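Local coordinates for serine protease pet (Escherichia coli, PDB 4OM9), which is an autotransporter enterotoxin of enteroaggregative Escherichia coli, a secreted serine protease whose passenger domain joins a protease domain to a long beta-helix and which probably cleaves alpha-fodrin, at residues S6-W9 and A10-L14; V406-A410 and E411-G415; L683-H686 and K687-V691. One frame throughout, in Å; residues are numbered along the deposited sequence.

Contact 1: residues S6-W9 and A10-L14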
loop_
_atom_site.group_PDB
_atom_site.type_symbol
_atom_site.label_atom_id
_atom_site.label_comp_id
_atom_site.label_asym_id
_atom_site.label_seq_id
_atom_site.Cartn_x
_atom_site.Cartn_y
_atom_site.Cartn_z
ATOM N N SER A 6 -26.401 17.761 9.673
ATOM C CA SER A 6 -27.432 16.974 10.346
ATOM C C SER A 6 -27.383 15.542 9.854
ATOM O O SER A 6 -27.628 14.601 10.608
ATOM C CB SER A 6 -28.836 17.572 10.128
ATOM O OG SER A 6 -29.213 17.590 8.758
ATOM N N LYS A 7 -27.060 15.381 8.579
ATOM C CA LYS A 7 -26.897 14.059 8.004
ATOM C C LYS A 7 -25.417 13.742 7.866
ATOM O O LYS A 7 -24.929 12.748 8.414
ATOM C CB LYS A 7 -27.576 13.958 6.642
ATOM C CG LYS A 7 -29.096 13.807 6.699
ATOM C CD LYS A 7 -29.781 15.144 6.876
ATOM C CE LYS A 7 -31.305 15.007 6.812
ATOM N NZ LYS A 7 -31.790 14.506 5.492
ATOM N N ALA A 8 -24.707 14.605 7.140
ATOM C CA ALA A 8 -23.320 14.357 6.783
ATOM C C ALA A 8 -22.384 14.791 7.890
ATOM O O ALA A 8 -22.699 15.682 8.665
ATOM C CB ALA A 8 -22.975 15.081 5.496
ATOM N N TRP A 9 -21.219 14.170 7.957
ATOM C CA TRP A 9 -20.186 14.668 8.859
ATOM C C TRP A 9 -19.550 15.947 8.321
ATOM O O TRP A 9 -19.423 16.143 7.107
ATOM C CB TRP A 9 -19.106 13.625 9.080
ATOM C CG TRP A 9 -19.391 12.698 10.172
ATOM C CD1 TRP A 9 -18.844 12.710 11.418
ATOM C CD2 TRP A 9 -20.283 11.583 10.130
ATOM N NE1 TRP A 9 -19.350 11.677 12.159
ATOM C CE2 TRP A 9 -20.230 10.962 11.387
ATOM C CE3 TRP A 9 -21.125 11.051 9.145
ATOM C CZ2 TRP A 9 -20.983 9.832 11.696
ATOM C CZ3 TRP A 9 -21.870 9.930 9.445
ATOM C CH2 TRP A 9 -21.801 9.335 10.713
ATOM N N ALA A 10 -19.142 16.806 9.243
ATOM C CA ALA A 10 -18.557 18.083 8.902
ATOM C C ALA A 10 -17.322 17.879 8.013
ATOM O O ALA A 10 -17.114 18.597 7.038
ATOM C CB ALA A 10 -18.206 18.847 10.180
ATOM N N ARG A 11 -16.542 16.855 8.344
ATOM C CA ARG A 11 -15.279 16.567 7.674
ATOM C C ARG A 11 -15.526 16.102 6.237
ATOM O O ARG A 11 -14.638 16.189 5.366
ATOM C CB ARG A 11 -14.508 15.514 8.483
ATOM C CG ARG A 11 -13.341 14.859 7.787
ATOM C CD ARG A 11 -12.614 13.935 8.739
ATOM N NE ARG A 11 -12.769 12.541 8.356
ATOM C CZ ARG A 11 -12.076 11.543 8.897
ATOM N NH1 ARG A 11 -11.177 11.796 9.838
ATOM N NH2 ARG A 11 -12.265 10.296 8.491
ATOM N N ASP A 12 -16.748 15.635 5.983
ATOM C CA ASP A 12 -17.100 15.135 4.660
ATOM C C ASP A 12 -17.066 16.219 3.570
ATOM O O ASP A 12 -16.593 15.971 2.457
ATOM C CB ASP A 12 -18.480 14.477 4.698
ATOM C CG ASP A 12 -18.479 13.173 5.474
ATOM O OD1 ASP A 12 -17.397 12.554 5.577
ATOM O OD2 ASP A 12 -19.557 12.755 5.963
ATOM N N TYR A 13 -17.572 17.409 3.884
ATOM C CA TYR A 13 -17.523 18.507 2.932
ATOM C C TYR A 13 -16.086 18.896 2.616
ATOM O O TYR A 13 -15.767 19.252 1.487
ATOM C CB TYR A 13 -18.283 19.725 3.461
ATOM C CG TYR A 13 -19.774 19.532 3.607
ATOM C CD1 TYR A 13 -20.630 19.760 2.533
ATOM C CD2 TYR A 13 -20.329 19.131 4.822
ATOM C CE1 TYR A 13 -22.009 19.590 2.658
ATOM C CE2 TYR A 13 -21.698 18.950 4.960
ATOM C CZ TYR A 13 -22.537 19.189 3.876
ATOM O OH TYR A 13 -23.899 19.014 4.007
ATOM N N LEU A 14 -15.233 18.828 3.627
ATOM C CA LEU A 14 -13.818 19.186 3.514
ATOM C C LEU A 14 -13.035 18.148 2.728
ATOM O O LEU A 14 -12.211 18.491 1.885
ATOM C CB LEU A 14 -13.216 19.335 4.899
ATOM C CG LEU A 14 -13.328 20.664 5.642
ATOM C CD1 LEU A 14 -14.596 21.377 5.350
ATOM C CD2 LEU A 14 -13.201 20.444 7.126
#
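D12 OD2 meets the W9 indole at its edge, near the ring plane, with CE3 3.9 Å away, and the carboxylate plane is turned 66° from the ring. The Y13 ring has A10 O at its edge, in plane; A8 CB comes in obliquely, 4.1 Å from Y13 CE2, and W9 O approaches obliquely too. F199 stacks on Y13, whose OH is hydrogen-bonded to T200 N and D4 O. The indole makes cation-pi contacts with K35 and, from much later in the chain, K563, and gives its NE1 proton to N555.

The polar link is reciprocal. D12 keeps CG beside its own backbone N (chi1 -70°), which swings the carboxylate back along the chain to receive W9 N at OD2 (3.0 Å); the N-H comes from above the carboxylate plane. In return D12 N donates to W9 O, 2.9 Å away and bent to 142° at the hydrogen.

Two buried backbone groups of W9, its N-H and its C=O, are thus both satisfied by one residue at the N-terminal start of helix 10-17, within the IgA1-protease-like region. The W9 amide, and perhaps the nearby start of the helix, would tend to favour a charged D12.

Contact 2: residues V406-A410 and E411-G415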
loop_
_atom_site.group_PDB
_atom_site.type_symbol
_atom_site.label_atom_id
_atom_site.label_comp_id
_atom_site.label_asym_id
_atom_site.label_seq_id
_atom_site.Cartn_x
_atom_site.Cartn_y
_atom_site.Cartn_z
ATOM N N VAL A 406 12.656 15.088 -11.974
ATOM C CA VAL A 406 13.996 15.585 -11.739
ATOM C C VAL A 406 15.012 14.455 -11.961
ATOM O O VAL A 406 14.893 13.371 -11.376
ATOM C CB VAL A 406 14.133 16.145 -10.329
ATOM C CG1 VAL A 406 15.600 16.550 -10.055
ATOM C CG2 VAL A 406 13.219 17.316 -10.159
ATOM N N GLN A 407 16.011 14.703 -12.799
ATOM C CA GLN A 407 16.920 13.647 -13.200
ATOM C C GLN A 407 18.384 13.999 -12.963
ATOM O O GLN A 407 18.874 14.997 -13.474
ATOM C CB GLN A 407 16.731 13.289 -14.679
ATOM C CG GLN A 407 17.733 12.219 -15.129
ATOM C CD GLN A 407 17.661 11.893 -16.594
ATOM O OE1 GLN A 407 18.260 12.583 -17.419
ATOM N NE2 GLN A 407 16.950 10.829 -16.932
ATOM N N LEU A 408 19.075 13.156 -12.198
ATOM C CA LEU A 408 20.498 13.337 -11.936
ATOM C C LEU A 408 21.340 13.006 -13.154
ATOM O O LEU A 408 21.115 11.994 -13.801
ATOM C CB LEU A 408 20.933 12.469 -10.763
ATOM C CG LEU A 408 20.048 12.618 -9.531
ATOM C CD1 LEU A 408 20.676 11.947 -8.331
ATOM C CD2 LEU A 408 19.809 14.079 -9.238
ATOM N N ASN A 409 22.320 13.856 -13.463
ATOM C CA ASN A 409 23.203 13.606 -14.602
ATOM C C ASN A 409 24.614 14.140 -14.377
ATOM O O ASN A 409 25.237 14.682 -15.288
ATOM C CB ASN A 409 22.613 14.224 -15.865
ATOM C CG ASN A 409 23.231 13.666 -17.136
ATOM O OD1 ASN A 409 23.384 12.457 -17.293
ATOM N ND2 ASN A 409 23.603 14.555 -18.048
ATOM N N ALA A 410 25.111 14.000 -13.152
ATOM C CA ALA A 410 26.469 14.421 -12.800
ATOM C C ALA A 410 26.713 13.933 -11.386
ATOM O O ALA A 410 25.775 13.513 -10.727
ATOM C CB ALA A 410 26.634 15.957 -12.899
ATOM N N GLU A 411 27.951 13.979 -10.914
ATOM C CA GLU A 411 28.249 13.523 -9.558
ATOM C C GLU A 411 27.823 14.582 -8.555
ATOM O O GLU A 411 28.008 15.767 -8.801
ATOM C CB GLU A 411 29.740 13.213 -9.385
ATOM C CG GLU A 411 30.359 12.368 -10.494
ATOM C CD GLU A 411 30.225 10.866 -10.255
ATOM O OE1 GLU A 411 31.102 10.276 -9.561
ATOM O OE2 GLU A 411 29.248 10.280 -10.776
ATOM N N ASN A 412 27.228 14.150 -7.447
ATOM C CA ASN A 412 26.844 15.049 -6.365
ATOM C C ASN A 412 25.977 16.221 -6.852
ATOM O O ASN A 412 26.173 17.371 -6.455
ATOM C CB ASN A 412 28.095 15.574 -5.667
ATOM C CG ASN A 412 27.863 15.867 -4.194
ATOM O OD1 ASN A 412 27.155 15.129 -3.504
ATOM N ND2 ASN A 412 28.458 16.945 -3.705
ATOM N N ALA A 413 25.034 15.913 -7.729
ATOM C CA ALA A 413 24.153 16.924 -8.322
ATOM C C ALA A 413 23.106 17.481 -7.365
ATOM O O ALA A 413 22.632 18.573 -7.583
ATOM C CB ALA A 413 23.461 16.359 -9.543
ATOM N N LEU A 414 22.730 16.738 -6.327
ATOM C CA LEU A 414 21.728 17.225 -5.380
ATOM C C LEU A 414 22.384 18.135 -4.361
ATOM O O LEU A 414 23.583 18.414 -4.461
ATOM C CB LEU A 414 20.988 16.062 -4.696
ATOM C CG LEU A 414 19.771 15.540 -5.470
ATOM C CD1 LEU A 414 19.134 14.271 -4.819
ATOM C CD2 LEU A 414 18.687 16.628 -5.717
ATOM N N GLY A 415 21.597 18.613 -3.401
ATOM C CA GLY A 415 22.025 19.646 -2.475
ATOM C C GLY A 415 22.503 19.164 -1.121
ATOM O O GLY A 415 22.725 17.975 -0.911
#
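From L408 the chain leaves strand 404-408 and, over six residues, bends round so that L414 comes back beside L408 and the ends of the two leucines meet. N409 breaks the strand, A410 and E411 are again extended, and N412 takes up a left-handed conformation (phi 53°, psi 43°) that reverses the path. No hydrogen bond joins the residue ranges 406-410 and 411-415; across them the contact is apolar.

L408 supplies it through one branch. With CG beside the backbone N (chi1 -50°), its CD2 reaches L414 CG at 4.0 Å, the two side chains crossing at about a right angle, and the same methyl comes to 4.3 Å from A413 CB. A413 CB also touches the backbone, lying 3.9 Å from A410 O. E411, its chain bent at the second torsion, carries its carboxylate to the solvent-facing side. N412 ND2 is hydrogen-bonded to Q391.

This is a corner of the parallel beta-helix. Strand 404-408 is paired on one side with strand 385-388 and on the other with 429-432, and L408 O accepts a hydrogen bond from N434 ND2. L408 packs on L388 and L431 of these neighbours, A413 on L388, and L414 on L431 as well as on Q438 and F440 of strand 438-440.

Contact 3: residues L683-H686 and K687-V691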
loop_
_atom_site.group_PDB
_atom_site.type_symbol
_atom_site.label_atom_id
_atom_site.label_comp_id
_atom_site.label_asym_id
_atom_site.label_seq_id
_atom_site.Cartn_x
_atom_site.Cartn_y
_atom_site.Cartn_z
ATOM N N LEU A 683 10.878 -19.879 15.644
ATOM C CA LEU A 683 9.727 -19.449 14.870
ATOM C C LEU A 683 8.440 -19.554 15.672
ATOM O O LEU A 683 8.043 -20.650 16.077
ATOM C CB LEU A 683 9.602 -20.281 13.595
ATOM C CG LEU A 683 8.317 -20.020 12.794
ATOM C CD1 LEU A 683 8.145 -18.545 12.505
ATOM C CD2 LEU A 683 8.318 -20.803 11.505
ATOM N N THR A 684 7.775 -18.424 15.891
ATOM C CA THR A 684 6.529 -18.440 16.649
ATOM C C THR A 684 5.354 -17.946 15.825
ATOM O O THR A 684 5.315 -16.793 15.411
ATOM C CB THR A 684 6.626 -17.597 17.932
ATOM O OG1 THR A 684 7.618 -18.164 18.797
ATOM C CG2 THR A 684 5.288 -17.600 18.664
ATOM N N ILE A 685 4.391 -18.837 15.602
ATOM C CA ILE A 685 3.182 -18.522 14.844
ATOM C C ILE A 685 2.036 -18.290 15.809
ATOM O O ILE A 685 1.580 -19.225 16.458
ATOM C CB ILE A 685 2.848 -19.649 13.859
ATOM C CG1 ILE A 685 4.030 -19.837 12.898
ATOM C CG2 ILE A 685 1.574 -19.353 13.122
ATOM C CD1 ILE A 685 3.828 -20.886 11.831
ATOM N N HIS A 686 1.598 -17.039 15.934
ATOM C CA HIS A 686 0.592 -16.675 16.935
ATOM C C HIS A 686 -0.837 -16.962 16.484
ATOM O O HIS A 686 -1.095 -17.208 15.307
ATOM C CB HIS A 686 0.687 -15.193 17.302
ATOM C CG HIS A 686 1.962 -14.806 17.987
ATOM N ND1 HIS A 686 2.147 -14.938 19.344
ATOM C CD2 HIS A 686 3.104 -14.258 17.499
ATOM C CE1 HIS A 686 3.354 -14.499 19.668
ATOM N NE2 HIS A 686 3.950 -14.078 18.568
ATOM N N LYS A 687 -1.756 -16.901 17.443
ATOM C CA LYS A 687 -3.177 -17.115 17.189
ATOM C C LYS A 687 -3.703 -16.089 16.194
ATOM O O LYS A 687 -3.498 -14.880 16.357
ATOM C CB LYS A 687 -3.968 -17.048 18.498
ATOM C CG LYS A 687 -5.471 -17.251 18.354
ATOM C CD LYS A 687 -6.120 -17.501 19.718
ATOM C CE LYS A 687 -7.637 -17.638 19.625
ATOM N NZ LYS A 687 -8.054 -18.848 18.865
ATOM N N GLY A 688 -4.365 -16.581 15.153
ATOM C CA GLY A 688 -4.872 -15.714 14.111
ATOM C C GLY A 688 -4.012 -15.570 12.860
ATOM O O GLY A 688 -4.362 -14.793 11.967
ATOM N N ALA A 689 -2.908 -16.314 12.780
ATOM C CA ALA A 689 -2.071 -16.304 11.581
ATOM C C ALA A 689 -2.334 -17.519 10.684
ATOM O O ALA A 689 -2.709 -18.589 11.166
ATOM C CB ALA A 689 -0.593 -16.247 11.966
ATOM N N ASN A 690 -2.140 -17.332 9.379
ATOM C CA ASN A 690 -2.207 -18.408 8.390
ATOM C C ASN A 690 -0.876 -18.569 7.681
ATOM O O ASN A 690 -0.486 -17.733 6.861
ATOM C CB ASN A 690 -3.294 -18.153 7.341
ATOM C CG ASN A 690 -4.659 -17.990 7.942
ATOM O OD1 ASN A 690 -4.881 -18.324 9.105
ATOM N ND2 ASN A 690 -5.598 -17.484 7.144
ATOM N N VAL A 691 -0.179 -19.646 7.997
ATOM C CA VAL A 691 1.104 -19.914 7.404
ATOM C C VAL A 691 1.054 -21.176 6.556
ATOM O O VAL A 691 0.765 -22.273 7.051
ATOM C CB VAL A 691 2.184 -20.033 8.496
ATOM C CG1 VAL A 691 3.590 -20.130 7.888
ATOM C CG2 VAL A 691 2.082 -18.836 9.429
#
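K687 follows H686 as the first inner residue of a type II beta turn running from H686 to A689, and its long side chain leads off to the exposed side. G688 comes next with a positive phi of 97°; the second inner position of a type II turn strongly favours glycine, and at these backbone angles any CB would press on K687 O.

A689 closes the turn. Its N donates to H686 O over 3.2 Å, the angle at the hydrogen being 145° and the donor tilted from the carbonyl plane. Its methyl then drops inward, 3.5 Å from H686 O and 4.0 Å from I685 CG2. N690 begins strand 690-693 with its CB pointing away from residues 683-686; the residue is exposed.

V691 turns inward again and meets I685 tip to tip. CG2, set beside its own backbone N, reaches I685 CD1 at 3.6 Å and I685 CG2 at 3.8 Å, so a single methyl of the valine touches both branches of the isoleucine. V691 and A689 also pack on I664 of strand 661-664, and V691 and I685 on L709 of strand 708-712.

On the outer side T684 CG2 covers part of one face of the H686 ring, 3.7 Å above its plane, and NE2 makes a weak hydrogen bond to S663. This corner of the beta-helix therefore divides its chemistry: one backbone bond shapes the exposed turn, whereas aliphatic side chains alone join the end of strand 682-685 to the beginning of strand 690-693.

In the fold
Contact 1 belongs to the protease domain, and all its touching residues are buried; contacts 2 and 3 are corners of the beta-helix, each with a buried apolar side and an exposed loop. Their centres lie 41 to 46 Å apart and none touches another; contacts 2 and 3 fall on opposite sides of the centre of the chain. Contact 1 is the polar one, using a carboxylate and paired hydrogen bonds at a helix start. Contacts 2 and 3 instead pack aliphatic groups at strand ends: contact 3 adds a tight turn with a backbone bond and leads straight into the next strand, while contact 2, with no hydrogen bond between its halves, opens a longer loop.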